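Local structure of N-acetylneuraminic acid (Sialic acid) synthetase (Leptospira borgpetersenii serovar Hardjo-bovis, 6NCS) at residues N24-I29 with R261-L266; A32-G37 with Q61-E66; L91-S96 with K117-E122. The protein probably makes sialic acid or its 9-phosphate by condensing an N-acetylmannosamine substrate with phosphoenolpyruvate, and binds a manganese ion. All coordinates share one frame; numbering follows the deposited sequence.

Contact 1. Residues N24-I29 with R261-L266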
loop_
_atom_site.group_PDB
_atom_site.type_symbol
_atom_site.label_atom_id
_atom_site.label_comp_id
_atom_site.label_asym_id
_atom_site.label_seq_id
_atom_site.Cartn_x
_atom_site.Cartn_y
_atom_site.Cartn_z
ATOM N N ASN A 24 1.447 11.629 -11.850
ATOM C CA ASN A 24 0.180 12.338 -11.898
ATOM C C ASN A 24 -0.747 11.859 -10.790
ATOM O O ASN A 24 -0.545 10.776 -10.229
ATOM C CB ASN A 24 -0.480 12.127 -13.260
ATOM C CG ASN A 24 0.284 12.803 -14.376
ATOM O OD1 ASN A 24 0.311 14.030 -14.462
ATOM N ND2 ASN A 24 0.922 12.012 -15.225
ATOM N N PRO A 25 -1.775 12.644 -10.454
ATOM C CA PRO A 25 -2.783 12.170 -9.500
ATOM C C PRO A 25 -3.397 10.861 -9.949
ATOM O O PRO A 25 -3.434 10.540 -11.141
ATOM C CB PRO A 25 -3.839 13.283 -9.504
ATOM C CG PRO A 25 -3.123 14.488 -9.991
ATOM C CD PRO A 25 -2.074 14.002 -10.938
ATOM N N VAL A 26 -3.894 10.112 -8.964
ATOM C CA VAL A 26 -4.691 8.928 -9.257
ATOM C C VAL A 26 -5.920 9.334 -10.045
ATOM O O VAL A 26 -6.654 10.246 -9.652
ATOM C CB VAL A 26 -5.088 8.221 -7.956
ATOM C CG1 VAL A 26 -5.960 6.993 -8.261
ATOM C CG2 VAL A 26 -3.850 7.830 -7.180
ATOM N N PHE A 27 -6.156 8.644 -11.156
ATOM C CA PHE A 27 -7.304 8.881 -12.021
ATOM C C PHE A 27 -8.472 8.050 -11.504
ATOM O O PHE A 27 -8.376 6.820 -11.449
ATOM C CB PHE A 27 -6.920 8.488 -13.448
ATOM C CG PHE A 27 -7.918 8.865 -14.483
ATOM C CD1 PHE A 27 -7.972 10.166 -14.968
ATOM C CD2 PHE A 27 -8.764 7.908 -15.028
ATOM C CE1 PHE A 27 -8.884 10.510 -15.957
ATOM C CE2 PHE A 27 -9.684 8.245 -16.022
ATOM C CZ PHE A 27 -9.743 9.544 -16.481
ATOM N N ILE A 28 -9.561 8.707 -11.101
ATOM C CA ILE A 28 -10.682 8.023 -10.439
ATOM C C ILE A 28 -11.883 7.970 -11.377
ATOM O O ILE A 28 -12.363 9.011 -11.844
ATOM C CB ILE A 28 -11.045 8.706 -9.114
ATOM C CG1 ILE A 28 -9.860 8.590 -8.147
ATOM C CG2 ILE A 28 -12.276 8.020 -8.482
ATOM C CD1 ILE A 28 -10.015 9.377 -6.873
ATOM N N ILE A 29 -12.382 6.755 -11.619
ATOM C CA ILE A 29 -13.476 6.484 -12.550
ATOM C C ILE A 29 -14.684 6.056 -11.736
ATOM O O ILE A 29 -14.608 5.082 -10.983
ATOM C CB ILE A 29 -13.109 5.376 -13.551
ATOM C CG1 ILE A 29 -11.934 5.794 -14.444
ATOM C CG2 ILE A 29 -14.334 4.998 -14.418
ATOM C CD1 ILE A 29 -11.130 4.573 -14.953
ATOM N N ARG A 261 -5.194 12.174 -0.163
ATOM C CA ARG A 261 -4.476 12.182 1.103
ATOM C C ARG A 261 -3.478 11.037 1.173
ATOM O O ARG A 261 -2.339 11.232 1.612
ATOM C CB ARG A 261 -5.473 12.128 2.269
ATOM C CG ARG A 261 -4.814 12.230 3.631
ATOM C CD ARG A 261 -5.857 12.356 4.738
ATOM N NE ARG A 261 -6.550 11.092 4.968
ATOM C CZ ARG A 261 -6.109 10.152 5.800
ATOM N NH1 ARG A 261 -4.987 10.350 6.479
ATOM N NH2 ARG A 261 -6.790 9.021 5.962
ATOM N N ILE A 262 -3.878 9.832 0.740
ATOM C CA ILE A 262 -2.947 8.703 0.753
ATOM C C ILE A 262 -1.802 8.942 -0.228
ATOM O O ILE A 262 -0.648 8.604 0.057
ATOM C CB ILE A 262 -3.696 7.388 0.460
ATOM C CG1 ILE A 262 -4.620 7.048 1.627
ATOM C CG2 ILE A 262 -2.719 6.236 0.220
ATOM C CD1 ILE A 262 -5.648 5.928 1.313
ATOM N N ARG A 263 -2.086 9.551 -1.379
ATOM C CA ARG A 263 -0.998 9.862 -2.307
ATOM C C ARG A 263 0.022 10.785 -1.665
ATOM O O ARG A 263 1.231 10.619 -1.868
ATOM C CB ARG A 263 -1.534 10.483 -3.594
ATOM C CG ARG A 263 -1.633 9.481 -4.743
ATOM C CD ARG A 263 -0.283 8.826 -5.007
ATOM N NE ARG A 263 -0.300 7.862 -6.109
ATOM C CZ ARG A 263 -0.190 8.184 -7.397
ATOM N NH1 ARG A 263 -0.080 9.455 -7.770
ATOM N NH2 ARG A 263 -0.199 7.230 -8.320
ATOM N N LYS A 264 -0.442 11.759 -0.879
ATOM C CA LYS A 264 0.497 12.632 -0.190
ATOM C C LYS A 264 1.353 11.832 0.779
ATOM O O LYS A 264 2.555 12.075 0.893
ATOM C CB LYS A 264 -0.240 13.751 0.549
ATOM N N ILE A 265 0.745 10.856 1.458
ATOM C CA ILE A 265 1.464 10.026 2.418
ATOM C C ILE A 265 2.480 9.142 1.704
ATOM O O ILE A 265 3.584 8.904 2.214
ATOM C CB ILE A 265 0.449 9.199 3.238
ATOM C CG1 ILE A 265 -0.340 10.113 4.178
ATOM C CG2 ILE A 265 1.143 8.068 4.006
ATOM C CD1 ILE A 265 -1.636 9.476 4.734
ATOM N N LEU A 266 2.124 8.621 0.522
ATOM C CA LEU A 266 3.087 7.841 -0.251
ATOM C C LEU A 266 4.285 8.682 -0.657
ATOM O O LEU A 266 5.421 8.189 -0.666
ATOM C CB LEU A 266 2.429 7.248 -1.499
ATOM C CG LEU A 266 1.409 6.139 -1.260
ATOM C CD1 LEU A 266 0.667 5.820 -2.538
ATOM C CD2 LEU A 266 2.130 4.895 -0.761
#
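Arg263 reaches from the last turn of its helix to residues Asn24-Val26, and its guanidinium is held both on a face and at an edge. Val26 CG2 lies over the centre of the flat group, 3.6 Å above the plane, with Arg263 CZ 3.7 Å away. At the rim, close to that plane, Arg263 NH1 gives a hydrogen bond of 2.8 Å to Asn24 O. The bond is somewhat bent, with an N-H...O angle of 149°, and the donor stands 28° off the carbonyl plane.

Arg263 reaches this position through an unusual first torsion, chi1 -100°, well away from a staggered value. A bend at chi2 then folds the chain beside Val26, so that the same methyl CG2 also touches Arg263 CG at 3.7 Å. Beyond the bend the chain straightens through chi3. Valine suits its place because its branched CB offers two methyls, and its first torsion, with CG1 anti to the backbone N, turns CG2 toward the arginine, where a compact methyl can cover the delocalised cation without competing for its N-H groups.

The contact lies where the (beta/alpha)8 barrel closes: it joins the run into the first strand, 27-33, to helix 249-266, which follows the last strand, 227-231. Val26 also touches Thr259 of this helix and Ile228 of the neighbouring strand, which places it in the layer between sheet and helix. The acceptor, Asn24 O, is a main-chain carbonyl just before the strand, so the bond does not depend on the asparagine side chain.

The side-chain amide of Asn24 turns to other partners, ND2 bonding to Gly21 O and to Glu12 OE1. Two residues before Arg263, on another side of the helix, Arg261 forms salt bridges with Glu186 and Glu215 of the second subunit.

Contact 2. Residues A32-G37 with Q61-E66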
loop_
_atom_site.group_PDB
_atom_site.type_symbol
_atom_site.label_atom_id
_atom_site.label_comp_id
_atom_site.label_asym_id
_atom_site.label_seq_id
_atom_site.Cartn_x
_atom_site.Cartn_y
_atom_site.Cartn_z
ATOM N N ALA A 32 -20.761 4.068 -13.618
ATOM C CA ALA A 32 -22.217 4.112 -13.577
ATOM C C ALA A 32 -22.805 2.783 -14.011
ATOM O O ALA A 32 -23.884 2.401 -13.545
ATOM C CB ALA A 32 -22.748 5.236 -14.467
ATOM N N GLY A 33 -22.117 2.086 -14.906
ATOM C CA GLY A 33 -22.481 0.729 -15.266
ATOM C C GLY A 33 -23.885 0.677 -15.822
ATOM O O GLY A 33 -24.221 1.385 -16.782
ATOM N N LEU A 34 -24.719 -0.156 -15.199
ATOM C CA LEU A 34 -26.121 -0.301 -15.566
ATOM C C LEU A 34 -27.057 0.240 -14.495
ATOM O O LEU A 34 -28.271 0.040 -14.584
ATOM C CB LEU A 34 -26.437 -1.769 -15.843
ATOM C CG LEU A 34 -25.618 -2.372 -16.988
ATOM C CD1 LEU A 34 -26.136 -3.744 -17.352
ATOM C CD2 LEU A 34 -25.653 -1.456 -18.193
ATOM N N ASN A 35 -26.519 0.930 -13.485
ATOM C CA ASN A 35 -27.307 1.277 -12.305
ATOM C C ASN A 35 -28.414 2.281 -12.609
ATOM O O ASN A 35 -29.400 2.346 -11.861
ATOM C CB ASN A 35 -26.362 1.796 -11.208
ATOM C CG ASN A 35 -27.085 2.139 -9.929
ATOM O OD1 ASN A 35 -27.384 3.299 -9.669
ATOM N ND2 ASN A 35 -27.370 1.127 -9.122
ATOM N N HIS A 36 -28.313 3.024 -13.715
ATOM C CA HIS A 36 -29.383 3.936 -14.109
ATOM C C HIS A 36 -30.618 3.206 -14.631
ATOM O O HIS A 36 -31.680 3.824 -14.762
ATOM C CB HIS A 36 -28.870 4.889 -15.185
ATOM C CG HIS A 36 -28.176 4.184 -16.304
ATOM N ND1 HIS A 36 -28.851 3.418 -17.230
ATOM C CD2 HIS A 36 -26.861 4.072 -16.609
ATOM C CE1 HIS A 36 -27.987 2.895 -18.082
ATOM N NE2 HIS A 36 -26.771 3.278 -17.729
ATOM N N GLY A 37 -30.501 1.922 -14.960
ATOM C CA GLY A 37 -31.664 1.170 -15.383
ATOM C C GLY A 37 -32.248 1.578 -16.714
ATOM O O GLY A 37 -33.386 1.201 -17.021
ATOM N N GLN A 61 -21.896 1.654 -20.057
ATOM C CA GLN A 61 -21.725 0.383 -20.759
ATOM C C GLN A 61 -22.529 0.405 -22.049
ATOM O O GLN A 61 -23.708 0.775 -22.038
ATOM C CB GLN A 61 -22.157 -0.812 -19.899
ATOM C CG GLN A 61 -21.256 -0.998 -18.675
ATOM C CD GLN A 61 -21.661 -2.161 -17.792
ATOM O OE1 GLN A 61 -22.436 -3.028 -18.189
ATOM N NE2 GLN A 61 -21.145 -2.169 -16.564
ATOM N N ALA A 62 -21.892 -0.010 -23.143
ATOM C CA ALA A 62 -22.481 0.004 -24.483
ATOM C C ALA A 62 -22.536 -1.431 -24.995
ATOM O O ALA A 62 -21.501 -2.013 -25.347
ATOM C CB ALA A 62 -21.665 0.896 -25.422
ATOM N N TYR A 63 -23.739 -2.007 -25.044
ATOM C CA TYR A 63 -23.844 -3.443 -25.266
ATOM C C TYR A 63 -25.183 -3.768 -25.900
ATOM O O TYR A 63 -26.128 -2.973 -25.856
ATOM C CB TYR A 63 -23.710 -4.227 -23.950
ATOM C CG TYR A 63 -24.831 -3.885 -23.001
ATOM C CD1 TYR A 63 -24.802 -2.710 -22.262
ATOM C CD2 TYR A 63 -25.943 -4.712 -22.878
ATOM C CE1 TYR A 63 -25.854 -2.368 -21.424
ATOM C CE2 TYR A 63 -26.991 -4.381 -22.041
ATOM C CZ TYR A 63 -26.935 -3.211 -21.313
ATOM O OH TYR A 63 -27.980 -2.878 -20.483
ATOM N N ASN A 64 -25.244 -4.957 -26.486
ATOM C CA ASN A 64 -26.495 -5.606 -26.856
ATOM C C ASN A 64 -26.717 -6.772 -25.899
ATOM O O ASN A 64 -25.831 -7.621 -25.734
ATOM C CB ASN A 64 -26.450 -6.090 -28.307
ATOM C CG ASN A 64 -27.639 -6.963 -28.669
ATOM O OD1 ASN A 64 -27.551 -8.189 -28.655
ATOM N ND2 ASN A 64 -28.761 -6.326 -29.003
ATOM N N SER A 65 -27.889 -6.800 -25.255
ATOM C CA SER A 65 -28.148 -7.778 -24.197
ATOM C C SER A 65 -27.979 -9.210 -24.694
ATOM O O SER A 65 -27.326 -10.032 -24.037
ATOM C CB SER A 65 -29.557 -7.577 -23.637
ATOM O OG SER A 65 -29.707 -6.274 -23.096
ATOM N N GLU A 66 -28.586 -9.533 -25.842
ATOM C CA GLU A 66 -28.520 -10.895 -26.364
ATOM C C GLU A 66 -27.093 -11.286 -26.740
ATOM O O GLU A 66 -26.672 -12.428 -26.517
ATOM C CB GLU A 66 -29.449 -11.037 -27.570
ATOM C CG GLU A 66 -30.928 -11.047 -27.218
ATOM C CD GLU A 66 -31.539 -9.659 -27.132
ATOM O OE1 GLU A 66 -30.798 -8.656 -27.236
ATOM O OE2 GLU A 66 -32.776 -9.575 -26.972
HETATM O O HOH W 1 -24.532 2.209 -19.258
#
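The ring of Tyr63 and the side chain of Leu34 come from opposite directions and meet obliquely, with Leu34 CD2 3.4 Å from Tyr63 CE1. In the plane of the tyrosine ring, at its edge, lies the backbone C of Gln61. His36 carries Leu34 CA over one face, 4.2 Å above the plane and displaced toward the rim, while a water lies at its edge, in plane; the ring also stacks with Phe84. This water is 2.9 Å from His36 NE2, accepts from Gln61 N at 2.8 Å and is also bonded to Gly33 O, so it bridges the two backbones where no direct hydrogen bond joins these segments.

Leu34 crosses the Gln61 side chain at about a right angle, its CG 3.5 Å from Gln61 OE1. The glutamine chain runs fully extended beyond CG (chi2 179°), which carries its amide along the turn until NE2 lies 3.4 Å from Gly33 CA. Both ends of that amide have partners, OE1 taking a bond from Arg68 and NE2 giving one to Glu31, which should fix its rotation. Gly33 fits the type II' turn from Ala32 to Asn35, whose second residue needs the positive phi (59°) that glycine adopts readily.

Gln61 lies near the manganese site: its side chain is about 5 Å from that of His231, a manganese ligand, and about 4 Å from a bound citrate, probably taken up from the crystallisation liquor. Tyr63 is tied by OH to Val79 O and makes a cation-pi contact with Arg68.

The two segments begin on the C-terminal ends of the adjacent parallel strands 27-33 and 57-62, in a beta-alpha-beta unit linked by helix 40-52, and run on beyond them. That helix packs on Ala32 and His36, helix 73-79 meets Leu34 through Val79, and helix 110-118 covers Ala62.

Contact 3. Residues L91-S96 with K117-E122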
loop_
_atom_site.group_PDB
_atom_site.type_symbol
_atom_site.label_atom_id
_atom_site.label_comp_id
_atom_site.label_asym_id
_atom_site.label_seq_id
_atom_site.Cartn_x
_atom_site.Cartn_y
_atom_site.Cartn_z
ATOM N N LEU A 91 -26.013 12.606 -25.642
ATOM C CA LEU A 91 -26.506 13.487 -24.586
ATOM C C LEU A 91 -25.687 13.344 -23.307
ATOM O O LEU A 91 -25.416 14.336 -22.624
ATOM C CB LEU A 91 -27.974 13.189 -24.304
ATOM C CG LEU A 91 -28.936 13.561 -25.428
ATOM C CD1 LEU A 91 -30.328 13.017 -25.144
ATOM C CD2 LEU A 91 -28.952 15.071 -25.572
ATOM N N LEU A 92 -25.298 12.114 -22.959
ATOM C CA LEU A 92 -24.469 11.909 -21.773
ATOM C C LEU A 92 -23.073 12.496 -21.955
ATOM O O LEU A 92 -22.521 13.097 -21.025
ATOM C CB LEU A 92 -24.376 10.422 -21.441
ATOM C CG LEU A 92 -25.715 9.760 -21.086
ATOM C CD1 LEU A 92 -25.518 8.254 -20.887
ATOM C CD2 LEU A 92 -26.328 10.388 -19.843
ATOM N N LYS A 93 -22.484 12.336 -23.141
ATOM C CA LYS A 93 -21.185 12.949 -23.398
ATOM C C LYS A 93 -21.269 14.473 -23.314
ATOM O O LYS A 93 -20.358 15.128 -22.786
ATOM C CB LYS A 93 -20.666 12.503 -24.766
ATOM C CG LYS A 93 -19.262 12.984 -25.103
ATOM C CD LYS A 93 -18.719 12.222 -26.309
ATOM C CE LYS A 93 -17.368 12.765 -26.770
ATOM N NZ LYS A 93 -17.490 14.084 -27.436
ATOM N N GLU A 94 -22.365 15.048 -23.811
ATOM C CA GLU A 94 -22.516 16.500 -23.795
ATOM C C GLU A 94 -22.641 17.024 -22.370
ATOM O O GLU A 94 -22.006 18.024 -22.010
ATOM C CB GLU A 94 -23.732 16.907 -24.628
ATOM C CG GLU A 94 -24.306 18.279 -24.279
ATOM C CD GLU A 94 -25.591 18.594 -25.037
ATOM O OE1 GLU A 94 -25.511 19.190 -26.133
ATOM O OE2 GLU A 94 -26.681 18.236 -24.539
ATOM N N ARG A 95 -23.454 16.365 -21.544
ATOM C CA ARG A 95 -23.575 16.776 -20.148
ATOM C C ARG A 95 -22.247 16.631 -19.422
ATOM O O ARG A 95 -21.886 17.476 -18.591
ATOM C CB ARG A 95 -24.654 15.957 -19.436
ATOM C CG ARG A 95 -24.736 16.221 -17.925
ATOM C CD ARG A 95 -25.295 17.606 -17.617
ATOM N NE ARG A 95 -26.663 17.718 -18.091
ATOM C CZ ARG A 95 -27.731 17.350 -17.392
ATOM N NH1 ARG A 95 -27.591 16.867 -16.168
ATOM N NH2 ARG A 95 -28.944 17.469 -17.918
ATOM N N SER A 96 -21.502 15.566 -19.728
ATOM C CA SER A 96 -20.198 15.371 -19.099
ATOM C C SER A 96 -19.244 16.509 -19.448
ATOM O O SER A 96 -18.542 17.036 -18.577
ATOM C CB SER A 96 -19.617 14.020 -19.512
ATOM O OG SER A 96 -20.432 12.953 -19.039
ATOM N N LYS A 117 -16.311 5.331 -30.864
ATOM C CA LYS A 117 -15.280 6.110 -31.544
ATOM C C LYS A 117 -15.898 7.200 -32.404
ATOM O O LYS A 117 -15.363 8.315 -32.492
ATOM C CB LYS A 117 -14.393 5.202 -32.394
ATOM C CG LYS A 117 -13.271 5.964 -33.086
ATOM C CD LYS A 117 -12.315 5.045 -33.800
ATOM C CE LYS A 117 -11.150 5.831 -34.376
ATOM N NZ LYS A 117 -10.258 4.954 -35.171
ATOM N N GLU A 118 -17.033 6.901 -33.041
ATOM C CA GLU A 118 -17.667 7.871 -33.933
ATOM C C GLU A 118 -18.176 9.086 -33.168
ATOM O O GLU A 118 -18.125 10.211 -33.680
ATOM C CB GLU A 118 -18.808 7.212 -34.706
ATOM N N ILE A 119 -18.688 8.889 -31.946
ATOM C CA ILE A 119 -19.155 10.042 -31.179
ATOM C C ILE A 119 -18.010 10.757 -30.493
ATOM O O ILE A 119 -18.240 11.749 -29.792
ATOM C CB ILE A 119 -20.230 9.669 -30.137
ATOM C CG1 ILE A 119 -19.649 8.822 -29.011
ATOM C CG2 ILE A 119 -21.394 8.934 -30.804
ATOM C CD1 ILE A 119 -20.598 8.701 -27.832
ATOM N N GLY A 120 -16.783 10.286 -30.671
ATOM C CA GLY A 120 -15.617 11.024 -30.244
ATOM C C GLY A 120 -15.058 10.690 -28.878
ATOM O O GLY A 120 -14.326 11.515 -28.321
ATOM N N VAL A 121 -15.358 9.517 -28.316
ATOM C CA VAL A 121 -14.708 9.157 -27.060
ATOM C C VAL A 121 -13.212 8.994 -27.308
ATOM O O VAL A 121 -12.778 8.623 -28.405
ATOM C CB VAL A 121 -15.305 7.883 -26.429
ATOM C CG1 VAL A 121 -16.830 7.984 -26.358
ATOM C CG2 VAL A 121 -14.852 6.636 -27.194
ATOM N N GLU A 122 -12.412 9.301 -26.286
ATOM C CA GLU A 122 -10.963 9.190 -26.391
ATOM C C GLU A 122 -10.395 8.016 -25.615
ATOM O O GLU A 122 -9.214 7.698 -25.796
ATOM C CB GLU A 122 -10.284 10.488 -25.915
ATOM C CG GLU A 122 -10.518 11.694 -26.838
ATOM C CD GLU A 122 -9.960 11.504 -28.251
ATOM O OE1 GLU A 122 -9.022 10.695 -28.440
ATOM O OE2 GLU A 122 -10.464 12.175 -29.182
HETATM O O HOH W 2 -19.926 14.197 -29.431
#
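Ile119 O is approached by a water and by the end of Lys93: the water donates to it at 3.0 Å and accepts from Lys93 NZ at 3.2 Å. This carbonyl lies in the Schellman motif that ends helix 110-118, where that end meets the flank of helix 86-98 on the outside of the (beta/alpha)8 barrel. Gly120, with positive phi (95°), lets the chain turn out of the helix there, and its N bonds back to Lys117 O at 3.0 Å. Glycine fits because a CB at these backbone angles would jam against Ile119 O.

Lysine suits the spot because a long aliphatic arm can lie along the helix end while its charge stays near the carbonyls. With CG anti to the backbone N (chi1 -175°), the nearly straight chain brings CE to 3.3 Å from Ile119 O, and the bend at chi4 then turns NZ toward the water and Gln97, to which it also bonds. The ammonium faces the negative end of the helix dipole, which probably favours it. On the apolar side, Ile119 packs on Phe89 and Leu90. Within helix 86-98, Ser96 OG folds back on Leu92 O at 2.9 Å, and Ser96 N bonds to that same oxygen from the opposite face of the carbonyl plane.

Contacts 1 and 2 use opposite ends of strand 27-33, and their centres lie about 29 Å apart on opposite sides of the chain's centre. Contact 1 is at the end where the strand begins, remote from the metal. Contact 2 is at the end where it finishes, and there the Gln61 side chain lies about 6 Å from the manganese ion. Contact 3 lies on the outer helices, away from the metal site: its centre is about 16 Å from that of contact 2, with nearest atoms about 6 Å apart, and about 26 Å from that of contact 1. The 231 residues between the segments of contact 1 contain both other contacts, contact 2 closing before contact 3 opens.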